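Chitin-binding type-4 domain-containing protein (Photorhabdus laumondii subsp. laumondii, PDB 6T5Z) is a copper-dependent lytic polysaccharide monooxygenase of family AA10 that probably binds chitin and cleaves it oxidatively. Local coordinates at residues Met87-Thr92 / Glu127-Ser132; Glu81-Ile86 / Arg133-Cys138; Lys29-Ser34 / Ile56-Ala61; Glu20-Cys25 / Asp68-Ile73. All coordinates share one frame; numbering follows the deposited sequence. Where two conformers were deposited one is given.

In the fold
Along the chain interaction 3 lies nested inside the loop closed by interaction 4, both joining the loops before and after strand 36-38; interaction 1 follows, nested inside the loop closed by interaction 2. Interaction 2 pairs strands 79-86 and 133-139; the loop following the first meets the loop leading into the second in interaction 1, the centres about 12 Å apart and Ile86 N probably hydrogen-bonded to Ser132 O. Interactions 3 and 4, with centres about 14 Å apart, touch through Ala61. Met87 against Gln33 links interactions 1 and 3. Interaction 1 supplies His90 to the copper site, which Ser34 of interaction 3 approaches, while interaction 4 lies about 29 Å from interaction 1 between centres.

Interaction 1 (Met87-Thr92 / Glu127-Ser132). With CU (copper (II) ion), chain D.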
# COMPACT_ATOMS: atom_id res chain seq x y z
N MET A 87 -2.58 -0.49 14.86
CA MET A 87 -2.55 -1.39 16.00
C MET A 87 -1.58 -0.92 17.08
O MET A 87 -1.83 -1.10 18.27
CB MET A 87 -2.19 -2.80 15.55
CG MET A 87 -3.24 -3.47 14.72
SD MET A 87 -2.76 -5.15 14.39
CE MET A 87 -2.94 -5.89 16.01
N ILE A 88 -0.46 -0.32 16.68
CA ILE A 88 0.47 0.29 17.63
C ILE A 88 0.77 1.70 17.12
O ILE A 88 1.33 1.86 16.03
CB ILE A 88 1.76 -0.53 17.81
CG1 ILE A 88 1.42 -1.96 18.25
CG2 ILE A 88 2.66 0.14 18.84
CD1 ILE A 88 2.62 -2.87 18.34
N GLN A 89 0.38 2.70 17.90
CA GLN A 89 0.54 4.09 17.50
C GLN A 89 2.00 4.54 17.62
O GLN A 89 2.68 4.21 18.60
CB GLN A 89 -0.34 5.01 18.35
CG GLN A 89 -1.82 4.74 18.23
CD GLN A 89 -2.57 5.15 19.47
OE1 GLN A 89 -2.77 4.34 20.38
NE2 GLN A 89 -2.99 6.40 19.54
N HIS A 90 2.47 5.27 16.61
CA HIS A 90 3.81 5.85 16.61
C HIS A 90 3.74 7.25 16.04
O HIS A 90 2.94 7.52 15.14
CB HIS A 90 4.80 5.06 15.74
CG HIS A 90 4.82 3.59 16.01
ND1 HIS A 90 5.18 3.06 17.23
CD2 HIS A 90 4.56 2.54 15.20
CE1 HIS A 90 5.13 1.74 17.16
NE2 HIS A 90 4.76 1.40 15.94
N LYS A 91 4.59 8.13 16.56
CA LYS A 91 4.69 9.48 16.03
C LYS A 91 4.96 9.44 14.53
O LYS A 91 5.80 8.67 14.06
CB LYS A 91 5.79 10.25 16.76
CG LYS A 91 5.47 10.57 18.23
CD LYS A 91 6.68 11.20 18.95
CE LYS A 91 7.18 12.44 18.24
NZ LYS A 91 6.29 13.63 18.47
N THR A 92 4.24 10.28 13.79
CA THR A 92 4.07 10.11 12.35
C THR A 92 4.56 11.33 11.58
O THR A 92 4.11 12.44 11.85
CB THR A 92 2.59 9.84 12.05
OG1 THR A 92 2.20 8.61 12.67
CG2 THR A 92 2.34 9.76 10.55
N GLU A 127 4.81 14.97 12.97
CA GLU A 127 5.40 14.16 14.03
C GLU A 127 4.45 13.92 15.19
O GLU A 127 4.87 13.50 16.27
CB GLU A 127 6.72 14.76 14.55
CG GLU A 127 7.72 15.03 13.45
CD GLU A 127 9.10 15.34 13.97
OE1 GLU A 127 9.24 15.68 15.16
OE2 GLU A 127 10.05 15.25 13.16
N LYS A 128 3.16 14.15 14.98
CA LYS A 128 2.15 13.96 16.01
C LYS A 128 1.77 12.49 16.14
O LYS A 128 1.94 11.69 15.20
CB LYS A 128 0.91 14.80 15.70
CG LYS A 128 1.14 16.29 15.87
CD LYS A 128 -0.12 17.12 15.62
CE LYS A 128 -0.47 17.20 14.14
NZ LYS A 128 -1.43 18.30 13.87
N MET A 129 1.28 12.13 17.31
CA MET A 129 0.82 10.77 17.58
C MET A 129 -0.55 10.57 16.96
O MET A 129 -1.48 11.33 17.28
CB MET A 129 0.78 10.53 19.09
CG MET A 129 0.48 9.09 19.52
SD MET A 129 1.83 7.95 19.11
CE MET A 129 3.11 8.59 20.17
N PRO A 130 -0.73 9.59 16.08
CA PRO A 130 -2.03 9.41 15.44
C PRO A 130 -3.01 8.70 16.36
O PRO A 130 -2.63 8.04 17.33
CB PRO A 130 -1.70 8.52 14.23
CG PRO A 130 -0.58 7.65 14.74
CD PRO A 130 0.22 8.53 15.71
N SER A 131 -4.29 8.85 16.05
CA SER A 131 -5.30 8.04 16.71
C SER A 131 -5.17 6.59 16.22
O SER A 131 -4.33 6.26 15.38
CB SER A 131 -6.69 8.61 16.45
OG SER A 131 -6.97 8.67 15.06
N SER A 132 -6.02 5.72 16.75
CA SER A 132 -5.91 4.30 16.45
C SER A 132 -6.55 3.91 15.12
O SER A 132 -6.35 2.78 14.66
CB SER A 132 -6.52 3.50 17.60
OG SER A 132 -5.77 3.74 18.79
CU CU D . 4.65 -0.44 15.16
O HOH W 1 -3.81 1.83 18.78
O HOH W 2 -5.20 3.62 21.65
O HOH W 3 8.44 15.46 17.83
O HOH W 4 5.65 -1.32 17.16
O HOH W 5 6.95 -0.24 14.83
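Met129 lays its thioether along the backbone of Gln89 to Lys91. With CG anti to its own N (chi1 -173°) and the chain bent twice beyond, SD rests 3.7 Å from His90 C, and CE comes within 3.6 Å of Lys91 CG, crossing that side chain at about a right angle; a flexible, unbranched methionine suits so uneven a surface. Gln89, extended beyond CG, reaches over to the other loop: its NE2 gives Pro130 O a nearly straight bond of 2.8 Å (174° at the hydrogen), in both the amide and the carbonyl plane. Two waters bridge Gln89 OE1 to Ser132 OG.

Between these grips stands His90, whose side chain leaves the contact for the copper. NE2 binds the metal at 2.0 Å, and His1 completes the histidine brace characteristic of lytic polysaccharide monooxygenases. His90 O accepts a hydrogen bond from Thr92 OG1 at 2.8 Å, and Pro130 CD packs 3.0 Å from that same oxygen; beyond it, Thr92 OG1 also bonds Trp154. Lys91, folded at chi3 and chi4, curls its ammonium onto Glu127 O at 2.6 Å, in the carbonyl plane, while a water joins NZ to Glu127 OE1.

Interaction 2 (Glu81-Ile86 / Arg133-Cys138)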
# COMPACT_ATOMS: atom_id res chain seq x y z
N GLU A 81 -10.77 7.64 -0.29
CA GLU A 81 -10.34 7.71 1.10
C GLU A 81 -9.65 6.41 1.47
O GLU A 81 -10.15 5.32 1.16
CB GLU A 81 -11.53 7.93 2.05
CG GLU A 81 -12.25 9.26 1.89
CD GLU A 81 -13.24 9.50 3.01
OE1 GLU A 81 -13.47 8.58 3.82
OE2 GLU A 81 -13.79 10.62 3.08
N PHE A 82 -8.52 6.53 2.17
CA PHE A 82 -7.78 5.39 2.69
C PHE A 82 -7.90 5.36 4.21
O PHE A 82 -7.68 6.38 4.87
CB PHE A 82 -6.31 5.46 2.28
CG PHE A 82 -6.10 5.49 0.80
CD1 PHE A 82 -5.98 6.70 0.14
CD2 PHE A 82 -6.06 4.32 0.06
CE1 PHE A 82 -5.79 6.75 -1.21
CE2 PHE A 82 -5.87 4.36 -1.32
CZ PHE A 82 -5.73 5.59 -1.95
N GLN A 83 -8.24 4.20 4.76
CA GLN A 83 -8.37 4.02 6.20
C GLN A 83 -7.30 3.07 6.70
O GLN A 83 -7.22 1.92 6.23
CB GLN A 83 -9.76 3.49 6.57
CG GLN A 83 -9.98 3.34 8.07
CD GLN A 83 -11.39 2.88 8.39
OE1 GLN A 83 -12.24 3.67 8.80
NE2 GLN A 83 -11.65 1.58 8.18
N TRP A 84 -6.51 3.53 7.66
CA TRP A 84 -5.53 2.71 8.36
C TRP A 84 -6.06 2.30 9.73
O TRP A 84 -6.62 3.12 10.45
CB TRP A 84 -4.21 3.47 8.58
CG TRP A 84 -3.33 3.68 7.37
CD1 TRP A 84 -3.50 4.58 6.36
CD2 TRP A 84 -2.10 2.99 7.09
NE1 TRP A 84 -2.46 4.49 5.46
CE2 TRP A 84 -1.59 3.52 5.89
CE3 TRP A 84 -1.39 1.97 7.74
CZ2 TRP A 84 -0.41 3.06 5.31
CZ3 TRP A 84 -0.21 1.52 7.17
CH2 TRP A 84 0.27 2.06 5.97
N GLU A 85 -5.84 1.02 10.08
CA GLU A 85 -6.00 0.51 11.44
C GLU A 85 -4.62 0.53 12.08
O GLU A 85 -3.71 -0.18 11.63
CB GLU A 85 -6.61 -0.90 11.43
CG GLU A 85 -7.93 -1.00 10.70
CD GLU A 85 -9.12 -0.46 11.50
OE1 GLU A 85 -8.92 -0.04 12.66
OE2 GLU A 85 -10.26 -0.48 10.98
N ILE A 86 -4.45 1.36 13.10
CA ILE A 86 -3.15 1.60 13.73
C ILE A 86 -3.10 0.74 14.99
O ILE A 86 -3.54 1.16 16.07
CB ILE A 86 -2.95 3.08 14.02
CG1 ILE A 86 -3.09 3.88 12.72
CG2 ILE A 86 -1.61 3.33 14.72
CD1 ILE A 86 -2.09 3.49 11.65
N ARG A 133 -7.31 4.81 14.51
CA ARG A 133 -7.82 4.64 13.16
C ARG A 133 -7.66 5.97 12.45
O ARG A 133 -8.00 7.02 13.02
CB ARG A 133 -9.28 4.17 13.18
CG ARG A 133 -9.86 3.88 11.81
CD ARG A 133 -11.19 3.15 11.93
NE ARG A 133 -12.12 3.91 12.76
CZ ARG A 133 -12.83 4.95 12.32
NH1 ARG A 133 -12.72 5.35 11.06
NH2 ARG A 133 -13.65 5.58 13.15
N VAL A 134 -7.11 5.95 11.24
CA VAL A 134 -6.75 7.16 10.52
C VAL A 134 -7.35 7.11 9.12
O VAL A 134 -7.31 6.06 8.47
CB VAL A 134 -5.22 7.32 10.43
CG1 VAL A 134 -4.85 8.40 9.42
CG2 VAL A 134 -4.65 7.63 11.81
N ILE A 135 -7.91 8.22 8.67
CA ILE A 135 -8.45 8.33 7.32
C ILE A 135 -7.75 9.45 6.57
O ILE A 135 -7.67 10.58 7.06
CB ILE A 135 -9.98 8.56 7.33
CG1 ILE A 135 -10.71 7.28 7.77
CG2 ILE A 135 -10.46 9.00 5.97
CD1 ILE A 135 -12.23 7.40 7.75
N ASN A 136 -7.24 9.14 5.37
CA ASN A 136 -6.62 10.13 4.49
C ASN A 136 -7.50 10.33 3.27
O ASN A 136 -7.79 9.37 2.55
CB ASN A 136 -5.22 9.68 4.05
CG ASN A 136 -4.31 9.34 5.21
OD1 ASN A 136 -3.75 8.24 5.26
ND2 ASN A 136 -4.14 10.27 6.14
N LYS A 137 -7.90 11.58 3.02
CA LYS A 137 -8.72 11.91 1.86
C LYS A 137 -7.82 12.31 0.70
O LYS A 137 -6.93 13.17 0.84
CB LYS A 137 -9.69 13.04 2.20
CG LYS A 137 -10.73 12.70 3.27
CD LYS A 137 -11.57 13.94 3.56
CE LYS A 137 -12.47 13.77 4.77
NZ LYS A 137 -13.71 13.03 4.43
N CYS A 138 -8.06 11.70 -0.47
CA CYS A 138 -7.18 11.84 -1.62
C CYS A 138 -8.01 11.99 -2.89
O CYS A 138 -9.23 11.82 -2.90
CB CYS A 138 -6.22 10.65 -1.75
SG CYS A 138 -5.21 10.33 -0.31
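Glu81 and Lys137 lie side by side and point the same way, as expected of a directly opposed non-hydrogen-bonded pair, and end in a salt bridge of 2.8 Å from Lys137 NZ to Glu81 OE2. The ammonium, swung round by the bend at chi4 (-81°), meets that oxygen from above the carboxylate plane. On the same face, Gln83 and Arg133 cross obliquely with amide and guanidinium planes 71° apart. Arg133, bent at chi3, brings NH1 to Gln83 OE1 at 2.9 Å, again from above the plane, while Gln83 NE2 is held by Asp5. Ile135 sits between the two polar pairs, CG2 3.7 Å from Glu81 OE1.

The other face carries Phe82, Trp84, Val134 and Asn136. Cys138 SG approaches the rim of the Phe82 ring, 4.9 Å from its centroid, a sulfur-aromatic contact made at the edge. Trp84 and Asn136 cross with ring and amide 67° apart; Trp84 NE1 and Asn136 OD1 both bond Tyr97 OH, which satisfies these buried polar atoms. Antiparallel backbone bonds at Phe82-Asn136 and Trp84-Val134 hold the register.

Strand 79-86 is central in a three-stranded sheet between 2-6 and 133-139; its aromatic face packs on Trp95 and Tyr97 of strand 92-99, and the Cys138-Cys121 disulfide ties strand 133-139 to strand 121-126.

Interaction 3 (Lys29-Ser34 / Ile56-Ala61). With CU (copper (II) ion), chain E.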
# COMPACT_ATOMS: atom_id res chain seq x y z
N LYS A 29 -0.70 -13.30 6.24
CA LYS A 29 -2.05 -13.55 6.72
C LYS A 29 -2.21 -13.22 8.19
O LYS A 29 -3.25 -12.69 8.61
CB LYS A 29 -2.41 -15.02 6.48
CG LYS A 29 -3.71 -15.41 7.12
CD LYS A 29 -4.09 -16.82 6.75
CE LYS A 29 -5.32 -17.27 7.51
NZ LYS A 29 -5.66 -18.69 7.17
N TYR A 30 -1.18 -13.49 9.00
CA TYR A 30 -1.30 -13.40 10.44
C TYR A 30 -0.72 -12.11 11.02
O TYR A 30 -0.87 -11.86 12.22
CB TYR A 30 -0.62 -14.61 11.09
CG TYR A 30 -1.23 -15.89 10.57
CD1 TYR A 30 -2.49 -16.27 10.96
CD2 TYR A 30 -0.56 -16.67 9.63
CE1 TYR A 30 -3.07 -17.43 10.46
CE2 TYR A 30 -1.13 -17.83 9.12
CZ TYR A 30 -2.39 -18.20 9.56
OH TYR A 30 -3.00 -19.35 9.07
N GLU A 31 -0.07 -11.28 10.20
CA GLU A 31 0.42 -9.98 10.67
C GLU A 31 0.50 -8.99 9.51
O GLU A 31 1.58 -8.50 9.15
CB GLU A 31 1.76 -10.15 11.37
CG GLU A 31 2.69 -11.05 10.67
CD GLU A 31 3.89 -11.32 11.53
OE1 GLU A 31 3.69 -11.57 12.73
OE2 GLU A 31 5.02 -11.26 11.01
N PRO A 32 -0.65 -8.63 8.94
CA PRO A 32 -0.67 -7.61 7.89
C PRO A 32 -0.21 -6.25 8.37
O PRO A 32 0.06 -5.39 7.52
CB PRO A 32 -2.15 -7.58 7.48
CG PRO A 32 -2.88 -8.03 8.76
CD PRO A 32 -2.00 -9.02 9.39
N GLN A 33 -0.13 -6.04 9.68
CA GLN A 33 0.30 -4.79 10.30
C GLN A 33 1.81 -4.62 10.33
O GLN A 33 2.29 -3.56 10.78
CB GLN A 33 -0.23 -4.69 11.74
CG GLN A 33 0.44 -5.64 12.79
CD GLN A 33 -0.27 -7.01 12.91
OE1 GLN A 33 -0.97 -7.43 11.99
NE2 GLN A 33 -0.11 -7.69 14.05
N SER A 34 2.57 -5.60 9.83
CA SER A 34 3.99 -5.71 10.18
C SER A 34 4.92 -5.50 8.99
O SER A 34 6.09 -5.90 9.04
CB SER A 34 4.24 -7.07 10.82
OG SER A 34 3.56 -7.17 12.06
N ILE A 56 10.86 -7.93 3.19
CA ILE A 56 10.93 -8.93 4.25
C ILE A 56 10.70 -10.31 3.64
O ILE A 56 9.65 -10.56 3.05
CB ILE A 56 9.90 -8.64 5.36
CG1 ILE A 56 10.16 -7.26 5.97
CG2 ILE A 56 9.95 -9.71 6.44
CD1 ILE A 56 8.96 -6.73 6.75
N GLY A 57 11.67 -11.21 3.81
CA GLY A 57 11.66 -12.47 3.08
C GLY A 57 10.40 -13.29 3.29
O GLY A 57 9.84 -13.84 2.33
N HIS A 58 9.93 -13.40 4.54
CA HIS A 58 8.80 -14.29 4.77
C HIS A 58 7.46 -13.65 4.40
O HIS A 58 6.42 -14.30 4.55
CB HIS A 58 8.79 -14.83 6.21
CG HIS A 58 8.74 -13.79 7.29
ND1 HIS A 58 9.14 -14.06 8.58
CD2 HIS A 58 8.30 -12.51 7.30
CE1 HIS A 58 8.97 -12.99 9.33
NE2 HIS A 58 8.46 -12.04 8.58
N PHE A 59 7.47 -12.42 3.88
CA PHE A 59 6.31 -11.81 3.26
C PHE A 59 6.41 -11.82 1.73
O PHE A 59 5.59 -11.17 1.07
CB PHE A 59 6.11 -10.38 3.76
CG PHE A 59 5.91 -10.26 5.26
CD1 PHE A 59 5.22 -11.22 5.98
CD2 PHE A 59 6.40 -9.15 5.93
CE1 PHE A 59 5.03 -11.07 7.35
CE2 PHE A 59 6.21 -9.00 7.31
CZ PHE A 59 5.53 -9.96 8.02
N GLY A 60 7.37 -12.55 1.17
CA GLY A 60 7.66 -12.55 -0.25
C GLY A 60 6.54 -13.04 -1.16
O GLY A 60 6.56 -12.74 -2.35
N ALA A 61 5.57 -13.79 -0.62
CA ALA A 61 4.43 -14.17 -1.44
C ALA A 61 3.75 -12.95 -2.06
O ALA A 61 3.21 -13.03 -3.17
CB ALA A 61 3.41 -14.97 -0.63
CU CU E . 10.00 -15.98 8.94
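A carboxylate is set against the rim of a phenyl ring: Glu31 OE2 lies 3.3 Å from Phe59 CZ, near the ring plane. The two side chains cross at about a right angle, with carboxylate and ring planes 67° apart. Such an edge approach is electrostatically sensible, because the ring hydrogens are slightly positive whereas the pi faces would repel an anion. Glu31 CG occupies the crowded position between the backbone N and the carbonyl carbon (chi1 44°), and the chain then runs extended, which carries the carboxylate across to the ring. Ser34 O comes to the same rim, 3.6 Å from Phe59 CE2, so two oxygens of one loop face aromatic C-H groups. The type I turn from Glu31 to Ser34, closed by Ser34 N to Glu31 O, brings both of these residues round to the ring.

Phe59 also serves its neighbour in sequence: His58 CD2 lies 3.5 Å above the ring plane, over its centre. The imidazole is thereby propped against an aromatic face while its ND1 binds a second copper ion at 2.1 Å. Glu31 OE2 stands 4.3 Å from His58 NE2 without touching it; its negative charge might still favour a positive or metal-bound imidazole. The Ile56 CD1 methyl lies 3.8 Å from Ser34 O, and Val28 and Leu35 pack on Phe59.

The contact joins the loop before strand 36-38 to the one after it, each with a short 3-10 segment. Ser34 touches His1, so the contact borders the histidine-brace copper site of the AA10 fold, whereas the copper on His58 is a separate, peripheral ion.

Interaction 4 (Glu20-Cys25 / Asp68-Ile73); sequences EQNMDC and DRWKKI
Asn22 and Arg69 make the direct polar links, each reaching a backbone atom of the other segment. Asn22 OD1 accepts a hydrogen bond from Lys71 N at 3.0 Å, almost straight (173°) and in the carbonyl plane, much as a peptide oxygen would. Arg69 NH2 donates to Met23 O at 2.9 Å, in the guanidinium plane, its arm turned by the bend at chi2 (74°). Beside these bonds the six-membered ring of Trp70 turns its edge to the asparagine: CE3 lies 3.6 Å from Asn22 CG, and amide and indole planes stand 75° apart.

The same groups are steadied by one another and by water. Arg69 folds back over its neighbour, with CG 3.3 Å above the Trp70 ring and Trp70 CZ3 over the centre of the guanidinium. One water joins Asn22 OD1 to Arg69 O, another Asn22 ND2 to Lys71 O. In the second shell Arg10 O takes a bond from ND2, so the buried amide is well satisfied, and Trp70 NE1 bonds Ala64 O.

Helix 10-14 touches Asn22 through Leu13 and Cys14, the latter disulfide-linked to Cys25, while Trp70 and Lys72 pack on Asp168 of strand 161-172, where Ile73 begins the parallel strand 73-76.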
# COMPACT_ATOMS: atom_id res chain seq x y z
N GLU A 20 -9.82 -13.75 3.95
CA GLU A 20 -8.98 -14.59 3.11
C GLU A 20 -9.38 -14.50 1.65
O GLU A 20 -9.42 -15.50 0.92
CB GLU A 20 -8.98 -16.04 3.61
CG GLU A 20 -8.43 -16.21 5.03
CD GLU A 20 -9.51 -16.50 6.06
OE1 GLU A 20 -10.71 -16.33 5.74
OE2 GLU A 20 -9.16 -16.91 7.19
N GLN A 21 -9.68 -13.28 1.21
CA GLN A 21 -9.97 -13.05 -0.20
C GLN A 21 -8.72 -13.21 -1.05
O GLN A 21 -8.82 -13.51 -2.25
CB GLN A 21 -10.59 -11.66 -0.38
CG GLN A 21 -11.89 -11.50 0.40
CD GLN A 21 -12.46 -10.10 0.32
OE1 GLN A 21 -12.87 -9.64 -0.75
NE2 GLN A 21 -12.49 -9.41 1.46
N ASN A 22 -7.54 -13.03 -0.46
CA ASN A 22 -6.28 -13.48 -1.04
C ASN A 22 -5.84 -14.69 -0.24
O ASN A 22 -5.96 -14.71 0.99
CB ASN A 22 -5.17 -12.43 -0.98
CG ASN A 22 -5.37 -11.29 -1.95
OD1 ASN A 22 -5.90 -11.48 -3.04
ND2 ASN A 22 -4.95 -10.08 -1.54
N MET A 23 -5.32 -15.69 -0.93
CA MET A 23 -4.82 -16.89 -0.29
C MET A 23 -3.37 -17.13 -0.68
O MET A 23 -2.84 -16.49 -1.59
CB MET A 23 -5.67 -18.10 -0.65
CG MET A 23 -7.04 -18.06 -0.02
SD MET A 23 -7.86 -19.62 -0.33
CE MET A 23 -6.63 -20.78 0.29
N ASP A 24 -2.76 -18.10 0.00
CA ASP A 24 -1.37 -18.48 -0.22
C ASP A 24 -0.41 -17.30 0.00
O ASP A 24 0.53 -17.09 -0.76
CB ASP A 24 -1.18 -19.09 -1.61
CG ASP A 24 -0.00 -20.06 -1.66
OD1 ASP A 24 0.51 -20.43 -0.59
OD2 ASP A 24 0.40 -20.44 -2.78
N CYS A 25 -0.64 -16.57 1.10
CA CYS A 25 0.11 -15.37 1.44
C CYS A 25 1.20 -15.61 2.47
O CYS A 25 1.90 -14.66 2.84
CB CYS A 25 -0.84 -14.30 1.97
SG CYS A 25 -2.17 -13.81 0.86
N ASP A 68 -3.82 -12.18 -12.79
CA ASP A 68 -4.73 -13.12 -12.16
C ASP A 68 -4.54 -13.27 -10.66
O ASP A 68 -5.42 -13.82 -10.00
CB ASP A 68 -4.60 -14.51 -12.83
CG ASP A 68 -3.14 -14.91 -13.11
OD1 ASP A 68 -2.66 -14.66 -14.24
OD2 ASP A 68 -2.47 -15.46 -12.20
N ARG A 69 -3.43 -12.78 -10.11
CA ARG A 69 -3.00 -13.23 -8.78
C ARG A 69 -3.87 -12.67 -7.67
O ARG A 69 -4.21 -13.38 -6.71
CB ARG A 69 -1.54 -12.85 -8.55
CG ARG A 69 -1.04 -13.21 -7.15
CD ARG A 69 -0.82 -14.71 -7.04
NE ARG A 69 -0.43 -15.13 -5.70
CZ ARG A 69 -1.28 -15.35 -4.70
NH1 ARG A 69 -2.59 -15.17 -4.87
NH2 ARG A 69 -0.83 -15.75 -3.52
N TRP A 70 -4.18 -11.37 -7.72
CA TRP A 70 -4.67 -10.66 -6.55
C TRP A 70 -6.13 -10.24 -6.72
O TRP A 70 -6.56 -9.86 -7.81
CB TRP A 70 -3.81 -9.42 -6.28
CG TRP A 70 -2.36 -9.77 -6.07
CD1 TRP A 70 -1.31 -9.39 -6.85
CD2 TRP A 70 -1.81 -10.59 -5.03
NE1 TRP A 70 -0.14 -9.91 -6.36
CE2 TRP A 70 -0.42 -10.64 -5.23
CE3 TRP A 70 -2.37 -11.26 -3.93
CZ2 TRP A 70 0.43 -11.36 -4.38
CZ3 TRP A 70 -1.52 -11.97 -3.08
CH2 TRP A 70 -0.14 -12.02 -3.32
N LYS A 71 -6.87 -10.31 -5.61
CA LYS A 71 -8.22 -9.80 -5.59
C LYS A 71 -8.18 -8.28 -5.65
O LYS A 71 -7.41 -7.65 -4.92
CB LYS A 71 -8.92 -10.26 -4.32
CG LYS A 71 -10.23 -9.56 -4.03
CD LYS A 71 -11.34 -10.07 -4.92
CE LYS A 71 -12.69 -9.45 -4.51
NZ LYS A 71 -12.67 -7.96 -4.61
N LYS A 72 -8.98 -7.69 -6.53
CA LYS A 72 -8.94 -6.26 -6.79
C LYS A 72 -10.17 -5.58 -6.20
O LYS A 72 -11.30 -6.04 -6.41
CB LYS A 72 -8.85 -6.00 -8.30
CG LYS A 72 -7.62 -6.66 -8.93
CD LYS A 72 -7.68 -6.80 -10.44
CE LYS A 72 -6.49 -7.61 -10.94
NZ LYS A 72 -6.64 -9.07 -10.58
N ILE A 73 -9.96 -4.49 -5.49
CA ILE A 73 -11.07 -3.70 -4.97
C ILE A 73 -11.61 -2.83 -6.10
O ILE A 73 -10.83 -2.08 -6.71
CB ILE A 73 -10.64 -2.81 -3.78
CG1 ILE A 73 -9.90 -3.63 -2.71
CG2 ILE A 73 -11.84 -2.10 -3.20
CD1 ILE A 73 -10.74 -4.75 -2.08
O HOH W 6 -6.16 -13.54 -4.89
O HOH W 7 -5.32 -7.73 -3.20